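PDB 6LKK: ABC transporter, solute-binding protein from Staphylococcus aureus, which binds glucose 6-phosphate through a solute-binding-protein fold and acts as the sugar-phosphate sensor of a two-component signalling system. Local coordinates for residues A[130-133]-A[138-141]; A[165-168]-A[172-175]; A[195-200]-A[263-268]. All blocks are in the same frame, centred on the assembly; numbering follows the deposited sequence.

Contact 1: residues A[130-133]-A[138-141]; sequences AYSN and TTGY. With G6P (6-O-phosphono-alpha-D-glucopyranose), chain B.
S132 lays its hydroxymethyl group against the first turn of helix 138-151, with OG 4.1 Å from T139 CB, while its carbonyl meets the backbone of G140. G140 CA directs a C-H at S132 O (CA to O 3.3 Å, 144° at the hydrogen), and the lack of a side chain on G140 lets strand and helix come this near. S132 OG itself is hydrogen-bonded to T170 OG1, a ligand-binding residue. Beyond this buried junction the helix start faces the phosphate of glucose 6-phosphate. T138 N donates to G6P O1P over 2.8 Å. T139 N donates to G6P O3P over 3.0 Å, and both bonds are nearly straight. With chi1 of -57°, T139 keeps OG1 beside its own amide, and the two share one phosphate oxygen: T139 OG1 donates to G6P O3P at 2.8 Å. T139 OG1 also accepts from hydroxyl O1 of G6P at 3.0 Å, tying the anomeric end and the phosphate to one side chain. T138 CG2 packs closely on the sugar, 3.3 Å from G6P C1. The amides and the partial positive charge of the helix N-terminus would stabilise the charge of the phosphate.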
ATOM      1  N   ALA A 130      -3.667  11.807 -12.531  1.00 21.56           N
ATOM      2  CA  ALA A 130      -2.313  11.518 -12.077  1.00 20.92           C
ATOM      3  C   ALA A 130      -2.214  10.111 -11.500  1.00 18.66           C
ATOM      4  O   ALA A 130      -3.185   9.562 -10.975  1.00 20.28           O
ATOM      5  CB  ALA A 130      -1.849  12.530 -11.025  1.00 22.60           C
ATOM      6  N   TYR A 131      -1.018   9.538 -11.607  1.00 18.45           N
ATOM      7  CA  TYR A 131      -0.687   8.271 -10.970  1.00 15.95           C
ATOM      8  C   TYR A 131       0.810   8.261 -10.702  1.00 20.13           C
ATOM      9  O   TYR A 131       1.550   9.111 -11.200  1.00 20.50           O
ATOM     10  CB  TYR A 131      -1.107   7.072 -11.830  1.00 18.28           C
ATOM     11  CG  TYR A 131      -0.304   6.900 -13.102  1.00 18.96           C
ATOM     12  CD1 TYR A 131      -0.472   7.763 -14.176  1.00 21.42           C
ATOM     13  CD2 TYR A 131       0.612   5.865 -13.231  1.00 22.71           C
ATOM     14  CE1 TYR A 131       0.257   7.605 -15.340  1.00 23.48           C
ATOM     15  CE2 TYR A 131       1.343   5.698 -14.391  1.00 23.00           C
ATOM     16  CZ  TYR A 131       1.162   6.569 -15.442  1.00 22.93           C
ATOM     17  OH  TYR A 131       1.895   6.396 -16.596  1.00 24.15           O
ATOM     18  N   SER A 132       1.255   7.293  -9.905  1.00 17.19           N
ATOM     19  CA  SER A 132       2.658   7.217  -9.524  1.00 19.07           C
ATOM     20  C   SER A 132       3.385   6.112 -10.288  1.00 20.29           C
ATOM     21  O   SER A 132       2.788   5.143 -10.762  1.00 19.99           O
ATOM     22  CB  SER A 132       2.806   7.002  -8.013  1.00 19.75           C
ATOM     23  OG  SER A 132       2.054   5.894  -7.559  1.00 18.70           O
ATOM     24  N   ASN A 133       4.700   6.284 -10.394  1.00 19.16           N
ATOM     25  CA  ASN A 133       5.588   5.435 -11.180  1.00 20.45           C
ATOM     26  C   ASN A 133       5.398   3.959 -10.847  1.00 19.88           C
ATOM     27  O   ASN A 133       5.719   3.536  -9.730  1.00 21.10           O
ATOM     28  CB  ASN A 133       7.039   5.837 -10.923  1.00 19.16           C
ATOM     29  CG  ASN A 133       8.011   5.160 -11.869  1.00 24.92           C
ATOM     30  OD1 ASN A 133       7.669   4.190 -12.541  1.00 24.80           O
ATOM     31  ND2 ASN A 133       9.236   5.670 -11.919  1.00 27.95           N
ATOM     32  N   THR A 138       4.569   0.690  -4.949  1.00 18.00           N
ATOM     33  CA  THR A 138       3.525  -0.320  -4.842  1.00 15.49           C
ATOM     34  C   THR A 138       2.234   0.167  -5.485  1.00 15.42           C
ATOM     35  O   THR A 138       1.573  -0.577  -6.218  1.00 17.48           O
ATOM     36  CB  THR A 138       3.274  -0.673  -3.373  1.00 16.48           C
ATOM     37  OG1 THR A 138       4.383  -1.406  -2.849  1.00 19.92           O
ATOM     38  CG2 THR A 138       2.001  -1.517  -3.210  1.00 20.61           C
ATOM     39  N   THR A 139       1.864   1.419  -5.219  1.00 19.23           N
ATOM     40  CA  THR A 139       0.548   1.908  -5.616  1.00 17.40           C
ATOM     41  C   THR A 139       0.416   1.972  -7.132  1.00 14.94           C
ATOM     42  O   THR A 139      -0.575   1.498  -7.695  1.00 17.15           O
ATOM     43  CB  THR A 139       0.296   3.276  -4.985  1.00 17.27           C
ATOM     44  OG1 THR A 139       0.419   3.167  -3.563  1.00 17.27           O
ATOM     45  CG2 THR A 139      -1.098   3.779  -5.323  1.00 17.11           C
ATOM     46  N   GLY A 140       1.400   2.564  -7.811  1.00 16.67           N
ATOM     47  CA  GLY A 140       1.350   2.607  -9.264  1.00 17.63           C
ATOM     48  C   GLY A 140       1.349   1.223  -9.882  1.00 18.04           C
ATOM     49  O   GLY A 140       0.568   0.936 -10.793  1.00 18.31           O
ATOM     50  N   TYR A 141       2.217   0.340  -9.384  1.00 17.90           N
ATOM     51  CA  TYR A 141       2.270  -1.027  -9.890  1.00 18.90           C
ATOM     52  C   TYR A 141       0.928  -1.729  -9.720  1.00 18.32           C
ATOM     53  O   TYR A 141       0.412  -2.345 -10.658  1.00 20.19           O
ATOM     54  CB  TYR A 141       3.379  -1.797  -9.172  1.00 21.47           C
ATOM     55  CG  TYR A 141       3.470  -3.251  -9.563  1.00 19.91           C
ATOM     56  CD1 TYR A 141       4.166  -3.641 -10.698  1.00 25.13           C
ATOM     57  CD2 TYR A 141       2.871  -4.235  -8.791  1.00 20.95           C
ATOM     58  CE1 TYR A 141       4.255  -4.973 -11.057  1.00 23.60           C
ATOM     59  CE2 TYR A 141       2.955  -5.569  -9.142  1.00 27.00           C
ATOM     60  CZ  TYR A 141       3.645  -5.931 -10.276  1.00 29.79           C
ATOM     61  OH  TYR A 141       3.729  -7.259 -10.624  1.00 34.69           O
TER
HETATM   62  C1  G6P B 401       0.729   0.852  -1.246  1.00 34.23           C
HETATM   63  C2  G6P B 401       0.686  -0.045   0.015  1.00 19.60           C
HETATM   64  C3  G6P B 401       1.139   0.617   1.263  1.00 16.31           C
HETATM   65  C4  G6P B 401       2.246   1.538   1.002  1.00 21.05           C
HETATM   66  C5  G6P B 401       1.738   2.704   0.161  1.00 17.44           C
HETATM   67  C6  G6P B 401       2.871   3.588  -0.251  1.00 18.51           C
HETATM   68  O1  G6P B 401      -0.504   0.817  -1.901  1.00 20.78           O
HETATM   69  O2  G6P B 401      -0.649  -0.538   0.222  1.00 20.56           O
HETATM   70  O3  G6P B 401       1.599  -0.434   2.218  1.00 18.79           O
HETATM   71  O4  G6P B 401       2.768   2.065   2.247  1.00 19.42           O
HETATM   72  O5  G6P B 401       1.053   2.270  -1.072  1.00 20.33           O
HETATM   73  O6  G6P B 401       3.806   2.818  -0.975  1.00 16.32           O
HETATM   74  P   G6P B 401       4.359   3.369  -2.474  1.00 16.74           P
HETATM   75  O1P G6P B 401       5.436   2.411  -2.951  1.00 19.19           O
HETATM   76  O2P G6P B 401       4.946   4.787  -2.329  1.00 17.54           O
HETATM   77  O3P G6P B 401       3.234   3.382  -3.442  1.00 16.90           O

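Contact 2: residues A[165-168]-A[172-175]; sequences MQLS and KVIE
The amide N of L167 probably donates to Y131 O, and L167 O in turn probably accepts from N133 N. Held to its neighbouring strand by this pair of backbone bonds, L167 sends its side chain toward helix 170-178. Its CG stands anti to the carbonyl carbon (chi1 -49°) and the chain then runs on extended, making CD1 the leading atom. L167 CD1 reaches the helix at two places, 4.0 Å from V173 CG2 and the same distance from K172 CG, with the leucine and valine branches meeting at a slant. V173 places CG2 beside its own backbone N, where the methyl also packs on the neighbouring strand at Y131. This is the strand-to-helix half of a beta-alpha-beta crossover: strand 165-167 pairs in parallel with strand 129-132, the chain passes through helix 170-178, and strand 184-188 joins the other edge of strand 129-132. Helix 170-178 begins with T170, a residue that binds glucose 6-phosphate, and V173 is about 9 Å from the bound sugar by its side chain. K172 behaves differently along its length. Its CG shares the apolar contact, but a bend at chi2 (68°) swings the remainder away to solvent, where K172 NZ makes a long ion pair of 3.8 Å with E175 OE1. E175 OE2 has its own salt bridge to K179. On another face of the helix, I174 packs against D191 and W195 of helix 189-197.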
ATOM      1  N   MET A 165      -0.929  11.642 -16.195  1.00 23.15           N
ATOM      2  CA  MET A 165       0.383  12.195 -15.884  1.00 23.83           C
ATOM      3  C   MET A 165       1.019  11.341 -14.796  1.00 25.11           C
ATOM      4  O   MET A 165       0.448  11.187 -13.711  1.00 24.34           O
ATOM      5  CB  MET A 165       0.261  13.646 -15.421  1.00 26.98           C
ATOM      6  CG  MET A 165      -0.607  14.510 -16.320  1.00 31.97           C
ATOM      7  SD  MET A 165       0.077  14.689 -17.975  1.00 38.39           S
ATOM      8  CE  MET A 165       1.169  16.088 -17.730  1.00 41.92           C
ATOM      9  N   GLN A 166       2.193  10.790 -15.086  1.00 22.80           N
ATOM     10  CA  GLN A 166       2.908   9.966 -14.122  1.00 22.28           C
ATOM     11  C   GLN A 166       3.740  10.854 -13.208  1.00 23.78           C
ATOM     12  O   GLN A 166       4.458  11.743 -13.678  1.00 26.84           O
ATOM     13  CB  GLN A 166       3.805   8.950 -14.826  1.00 21.93           C
ATOM     14  CG  GLN A 166       4.489   7.987 -13.870  1.00 24.95           C
ATOM     15  CD  GLN A 166       5.430   7.031 -14.569  1.00 28.53           C
ATOM     16  OE1 GLN A 166       6.635   7.039 -14.318  1.00 30.03           O
ATOM     17  NE2 GLN A 166       4.886   6.197 -15.443  1.00 24.58           N
ATOM     18  N   LEU A 167       3.636  10.608 -11.906  1.00 23.30           N
ATOM     19  CA  LEU A 167       4.415  11.305 -10.896  1.00 22.52           C
ATOM     20  C   LEU A 167       5.356  10.322 -10.213  1.00 20.46           C
ATOM     21  O   LEU A 167       5.115   9.113 -10.192  1.00 20.70           O
ATOM     22  CB  LEU A 167       3.504  11.964  -9.854  1.00 23.61           C
ATOM     23  CG  LEU A 167       2.348  12.802 -10.403  1.00 24.01           C
ATOM     24  CD1 LEU A 167       1.489  13.331  -9.265  1.00 22.56           C
ATOM     25  CD2 LEU A 167       2.872  13.945 -11.253  1.00 25.14           C
ATOM     26  N   SER A 168       6.437  10.856  -9.644  1.00 20.68           N
ATOM     27  CA  SER A 168       7.439   9.995  -9.026  1.00 21.50           C
ATOM     28  C   SER A 168       6.907   9.334  -7.758  1.00 20.49           C
ATOM     29  O   SER A 168       7.188   8.157  -7.504  1.00 24.40           O
ATOM     30  CB  SER A 168       8.699  10.802  -8.715  1.00 28.59           C
ATOM     31  OG  SER A 168       9.661  10.002  -8.051  1.00 40.07           O
ATOM     32  N   LYS A 172       2.450  12.260  -3.751  1.00 19.42           N
ATOM     33  CA  LYS A 172       2.236  13.464  -4.545  1.00 20.28           C
ATOM     34  C   LYS A 172       0.911  13.403  -5.293  1.00 21.63           C
ATOM     35  O   LYS A 172       0.319  14.448  -5.590  1.00 18.12           O
ATOM     36  CB  LYS A 172       3.390  13.668  -5.528  1.00 22.40           C
ATOM     37  CG  LYS A 172       3.410  15.040  -6.197  1.00 25.68           C
ATOM     38  CD  LYS A 172       3.727  16.139  -5.194  1.00 28.85           C
ATOM     39  CE  LYS A 172       3.894  17.491  -5.869  1.00 34.96           C
ATOM     40  NZ  LYS A 172       4.148  18.569  -4.873  1.00 43.78           N
ATOM     41  N   VAL A 173       0.420  12.196  -5.590  1.00 18.74           N
ATOM     42  CA  VAL A 173      -0.851  12.062  -6.296  1.00 16.51           C
ATOM     43  C   VAL A 173      -1.988  12.631  -5.456  1.00 17.78           C
ATOM     44  O   VAL A 173      -2.741  13.499  -5.911  1.00 18.33           O
ATOM     45  CB  VAL A 173      -1.109  10.590  -6.669  1.00 16.66           C
ATOM     46  CG1 VAL A 173      -2.472  10.440  -7.330  1.00 21.24           C
ATOM     47  CG2 VAL A 173      -0.013  10.069  -7.594  1.00 18.70           C
ATOM     48  N   ILE A 174      -2.138  12.149  -4.221  1.00 18.19           N
ATOM     49  CA  ILE A 174      -3.239  12.634  -3.393  1.00 18.77           C
ATOM     50  C   ILE A 174      -3.048  14.108  -3.064  1.00 18.43           C
ATOM     51  O   ILE A 174      -4.014  14.879  -3.039  1.00 20.00           O
ATOM     52  CB  ILE A 174      -3.392  11.788  -2.115  1.00 18.67           C
ATOM     53  CG1 ILE A 174      -4.586  12.280  -1.287  1.00 18.96           C
ATOM     54  CG2 ILE A 174      -2.129  11.844  -1.265  1.00 20.60           C
ATOM     55  CD1 ILE A 174      -5.923  12.226  -2.005  1.00 22.49           C
ATOM     56  N   GLU A 175      -1.805  14.531  -2.811  1.00 17.18           N
ATOM     57  CA  GLU A 175      -1.566  15.936  -2.502  1.00 18.17           C
ATOM     58  C   GLU A 175      -2.052  16.830  -3.635  1.00 20.49           C
ATOM     59  O   GLU A 175      -2.772  17.809  -3.407  1.00 18.94           O
ATOM     60  CB  GLU A 175      -0.080  16.187  -2.232  1.00 19.21           C
ATOM     61  CG  GLU A 175       0.219  17.654  -1.923  1.00 21.28           C
ATOM     62  CD  GLU A 175       1.684  17.940  -1.671  1.00 29.62           C
ATOM     63  OE1 GLU A 175       2.512  17.011  -1.769  1.00 29.33           O
ATOM     64  OE2 GLU A 175       2.004  19.111  -1.372  1.00 30.68           O
TER

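Contact 3: residues A[195-200]-A[263-268]; sequences WKNKGY and SDQSIE
Far from the sugar-phosphate pocket, the C-terminal turn of helix 189-197 approaches the type II' beta turn D264 to I267 on the protein surface without any backbone bond between them, K196 and S266 being nearest at 9.6 Å between CA atoms. K196 spans most of that gap. Its CG is anti to the backbone N (chi1 -172°) and the chain stays extended as far as K196 CE, which comes to 3.6 Å from S266 OG; CD lies alongside the same oxygen. Only at the last torsion does the lysine bend, and its NZ is hydrogen-bonded to V202 O. What S266 meets is therefore the aliphatic run of the lysine, not its ammonium group.

Next to this pair, N197 and Q265 are joined through water. N197 ND2 donates to it over 3.1 Å, and the water donates onward to Q265 OE1 at 2.8 Å, which bridges an amide N-H and an amide oxygen that do not meet directly. Behind the contact the helix end is packed on itself: K198 NZ sits 3.3 Å above the plane of the W195 ring, over its centre, while W195 CE3 points into the face of the Y200 ring. W195 also rests on E175 and A178 of helix 170-178. I267, at the end of the beta turn, lies against E189 and R193 of helix 189-197 and against I204.

The helix finishes in a Schellman motif: Y200 N bonds to W195 O and G199 N to K196 O, with G199 at positive phi as the C-prime residue.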
ATOM      1  N   TRP A 195      -6.195  12.927   3.656  1.00 15.72           N
ATOM      2  CA  TRP A 195      -6.465  14.241   3.095  1.00 17.23           C
ATOM      3  C   TRP A 195      -7.945  14.593   3.155  1.00 18.92           C
ATOM      4  O   TRP A 195      -8.286  15.763   3.373  1.00 18.72           O
ATOM      5  CB  TRP A 195      -5.934  14.304   1.662  1.00 17.46           C
ATOM      6  CG  TRP A 195      -4.441  14.353   1.637  1.00 17.41           C
ATOM      7  CD1 TRP A 195      -3.582  13.302   1.779  1.00 18.52           C
ATOM      8  CD2 TRP A 195      -3.626  15.521   1.491  1.00 16.67           C
ATOM      9  NE1 TRP A 195      -2.281  13.744   1.720  1.00 20.20           N
ATOM     10  CE2 TRP A 195      -2.282  15.102   1.542  1.00 19.73           C
ATOM     11  CE3 TRP A 195      -3.903  16.880   1.314  1.00 20.18           C
ATOM     12  CZ2 TRP A 195      -1.217  15.993   1.423  1.00 19.70           C
ATOM     13  CZ3 TRP A 195      -2.843  17.762   1.196  1.00 22.06           C
ATOM     14  CH2 TRP A 195      -1.518  17.315   1.251  1.00 21.64           C
ATOM     15  N   LYS A 196      -8.836  13.611   2.996  1.00 17.57           N
ATOM     16  CA  LYS A 196     -10.259  13.896   3.150  1.00 18.20           C
ATOM     17  C   LYS A 196     -10.574  14.339   4.572  1.00 18.30           C
ATOM     18  O   LYS A 196     -11.380  15.254   4.783  1.00 20.46           O
ATOM     19  CB  LYS A 196     -11.097  12.672   2.776  1.00 18.93           C
ATOM     20  CG  LYS A 196     -12.590  12.970   2.726  1.00 21.10           C
ATOM     21  CD  LYS A 196     -13.383  11.815   2.142  1.00 23.41           C
ATOM     22  CE  LYS A 196     -14.874  12.127   2.111  1.00 21.85           C
ATOM     23  NZ  LYS A 196     -15.214  13.188   1.124  1.00 24.45           N
ATOM     24  N   ASN A 197      -9.942  13.712   5.564  1.00 19.60           N
ATOM     25  CA  ASN A 197     -10.192  14.061   6.956  1.00 19.61           C
ATOM     26  C   ASN A 197      -9.530  15.369   7.368  1.00 21.95           C
ATOM     27  O   ASN A 197      -9.867  15.902   8.431  1.00 24.08           O
ATOM     28  CB  ASN A 197      -9.728  12.930   7.872  1.00 20.39           C
ATOM     29  CG  ASN A 197     -10.692  11.756   7.878  1.00 22.57           C
ATOM     30  OD1 ASN A 197     -11.584  11.667   7.033  1.00 22.45           O
ATOM     31  ND2 ASN A 197     -10.520  10.851   8.834  1.00 26.97           N
ATOM     32  N   LYS A 198      -8.606  15.896   6.565  1.00 18.94           N
ATOM     33  CA  LYS A 198      -8.115  17.257   6.745  1.00 19.34           C
ATOM     34  C   LYS A 198      -9.015  18.290   6.077  1.00 21.66           C
ATOM     35  O   LYS A 198      -8.663  19.474   6.048  1.00 20.57           O
ATOM     36  CB  LYS A 198      -6.686  17.385   6.205  1.00 22.45           C
ATOM     37  CG  LYS A 198      -5.628  16.675   7.047  1.00 23.54           C
ATOM     38  CD  LYS A 198      -4.210  16.976   6.559  1.00 28.96           C
ATOM     39  CE  LYS A 198      -3.940  16.393   5.176  1.00 28.48           C
ATOM     40  NZ  LYS A 198      -2.556  16.675   4.693  1.00 26.25           N
ATOM     41  N   GLY A 199     -10.160  17.872   5.544  1.00 19.41           N
ATOM     42  CA  GLY A 199     -11.124  18.794   4.983  1.00 18.54           C
ATOM     43  C   GLY A 199     -10.951  19.103   3.515  1.00 21.44           C
ATOM     44  O   GLY A 199     -11.687  19.950   2.990  1.00 21.03           O
ATOM     45  N   TYR A 200     -10.022  18.446   2.830  1.00 16.27           N
ATOM     46  CA  TYR A 200      -9.815  18.734   1.424  1.00 14.75           C
ATOM     47  C   TYR A 200     -10.958  18.148   0.596  1.00 17.32           C
ATOM     48  O   TYR A 200     -11.581  17.160   0.997  1.00 19.03           O
ATOM     49  CB  TYR A 200      -8.476  18.177   0.955  1.00 15.95           C
ATOM     50  CG  TYR A 200      -7.304  18.943   1.517  1.00 18.29           C
ATOM     51  CD1 TYR A 200      -6.827  18.677   2.792  1.00 19.09           C
ATOM     52  CD2 TYR A 200      -6.687  19.946   0.778  1.00 17.92           C
ATOM     53  CE1 TYR A 200      -5.762  19.380   3.315  1.00 17.84           C
ATOM     54  CE2 TYR A 200      -5.618  20.653   1.295  1.00 17.75           C
ATOM     55  CZ  TYR A 200      -5.161  20.366   2.563  1.00 16.39           C
ATOM     56  OH  TYR A 200      -4.098  21.064   3.090  1.00 20.05           O
ATOM     57  N   SER A 263     -15.385   1.197   9.005  1.00 21.47           N
ATOM     58  CA  SER A 263     -15.296   1.920   7.741  1.00 21.07           C
ATOM     59  C   SER A 263     -16.175   3.169   7.855  1.00 24.14           C
ATOM     60  O   SER A 263     -17.196   3.324   7.187  1.00 21.23           O
ATOM     61  CB  SER A 263     -15.707   1.034   6.563  1.00 18.61           C
ATOM     62  OG  SER A 263     -16.930   0.367   6.825  1.00 22.07           O
ATOM     63  N   ASP A 264     -15.760   4.086   8.726  1.00 22.47           N
ATOM     64  CA  ASP A 264     -16.541   5.288   8.980  1.00 24.22           C
ATOM     65  C   ASP A 264     -16.699   6.120   7.714  1.00 24.95           C
ATOM     66  O   ASP A 264     -15.784   6.215   6.890  1.00 21.15           O
ATOM     67  CB  ASP A 264     -15.876   6.136  10.067  1.00 20.11           C
ATOM     68  CG  ASP A 264     -16.007   5.527  11.445  1.00 27.15           C
ATOM     69  OD1 ASP A 264     -16.698   4.496  11.577  1.00 24.23           O
ATOM     70  OD2 ASP A 264     -15.418   6.084  12.396  1.00 26.04           O
ATOM     71  N   GLN A 265     -17.872   6.728   7.569  1.00 24.59           N
ATOM     72  CA  GLN A 265     -18.135   7.727   6.525  1.00 25.73           C
ATOM     73  C   GLN A 265     -17.928   7.062   5.166  1.00 21.46           C
ATOM     74  O   GLN A 265     -18.470   5.966   4.942  1.00 23.30           O
ATOM     75  CB  GLN A 265     -17.278   8.951   6.806  1.00 28.01           C
ATOM     76  CG  GLN A 265     -17.609   9.629   8.131  1.00 36.95           C
ATOM     77  CD  GLN A 265     -16.733  10.832   8.409  1.00 50.06           C
ATOM     78  OE1 GLN A 265     -15.541  10.697   8.685  1.00 53.15           O
ATOM     79  NE2 GLN A 265     -17.322  12.020   8.337  1.00 65.93           N
ATOM     80  N   SER A 266     -17.174   7.661   4.242  1.00 20.36           N
ATOM     81  CA  SER A 266     -17.138   7.177   2.867  1.00 18.17           C
ATOM     82  C   SER A 266     -16.190   6.002   2.662  1.00 20.22           C
ATOM     83  O   SER A 266     -16.152   5.451   1.556  1.00 22.03           O
ATOM     84  CB  SER A 266     -16.746   8.314   1.918  1.00 22.86           C
ATOM     85  OG  SER A 266     -15.361   8.593   2.002  1.00 24.22           O
ATOM     86  N   ILE A 267     -15.424   5.607   3.681  1.00 16.83           N
ATOM     87  CA  ILE A 267     -14.643   4.381   3.584  1.00 17.83           C
ATOM     88  C   ILE A 267     -15.608   3.210   3.463  1.00 19.11           C
ATOM     89  O   ILE A 267     -16.664   3.182   4.109  1.00 21.62           O
ATOM     90  CB  ILE A 267     -13.722   4.221   4.806  1.00 18.50           C
ATOM     91  CG1 ILE A 267     -12.812   5.446   4.976  1.00 23.45           C
ATOM     92  CG2 ILE A 267     -12.892   2.946   4.692  1.00 18.14           C
ATOM     93  CD1 ILE A 267     -11.777   5.621   3.889  1.00 22.04           C
ATOM     94  N   GLU A 268     -15.260   2.234   2.629  1.00 17.04           N
ATOM     95  CA  GLU A 268     -16.122   1.086   2.389  1.00 19.23           C
ATOM     96  C   GLU A 268     -15.567  -0.160   3.066  1.00 18.49           C
ATOM     97  O   GLU A 268     -14.350  -0.379   3.096  1.00 19.15           O
ATOM     98  CB  GLU A 268     -16.289   0.823   0.890  1.00 19.66           C
ATOM     99  CG  GLU A 268     -17.010   1.936   0.137  1.00 22.70           C
ATOM    100  CD  GLU A 268     -18.509   1.972   0.393  1.00 30.74           C
ATOM    101  OE1 GLU A 268     -19.024   1.101   1.126  1.00 27.93           O
ATOM    102  OE2 GLU A 268     -19.176   2.879  -0.149  1.00 32.36           O
TER
HETATM  103  O   HOH W   1     -13.223   9.448   9.487  1.00 33.62           O

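Contact 1 is buried and polar where it faces the ligand, contact 2 is partly buried and apolar, and contact 3 lies on the surface with a water bridge. Contacts 1 and 2 share one sheet, and their centres are about 8 Å apart; each packs an early turn of a helix on a strand, and the two helices begin with ligand-binding threonines, T138 and T139 in one and T170 in the other. The centre of contact 3 is about 21 Å from that of contact 1 and about 20 Å from that of contact 2. It still touches contact 2 through the W195 ring, so helix 170-178 links the crossover to helix 189-197, whereas contact 1 has no touch with contact 3.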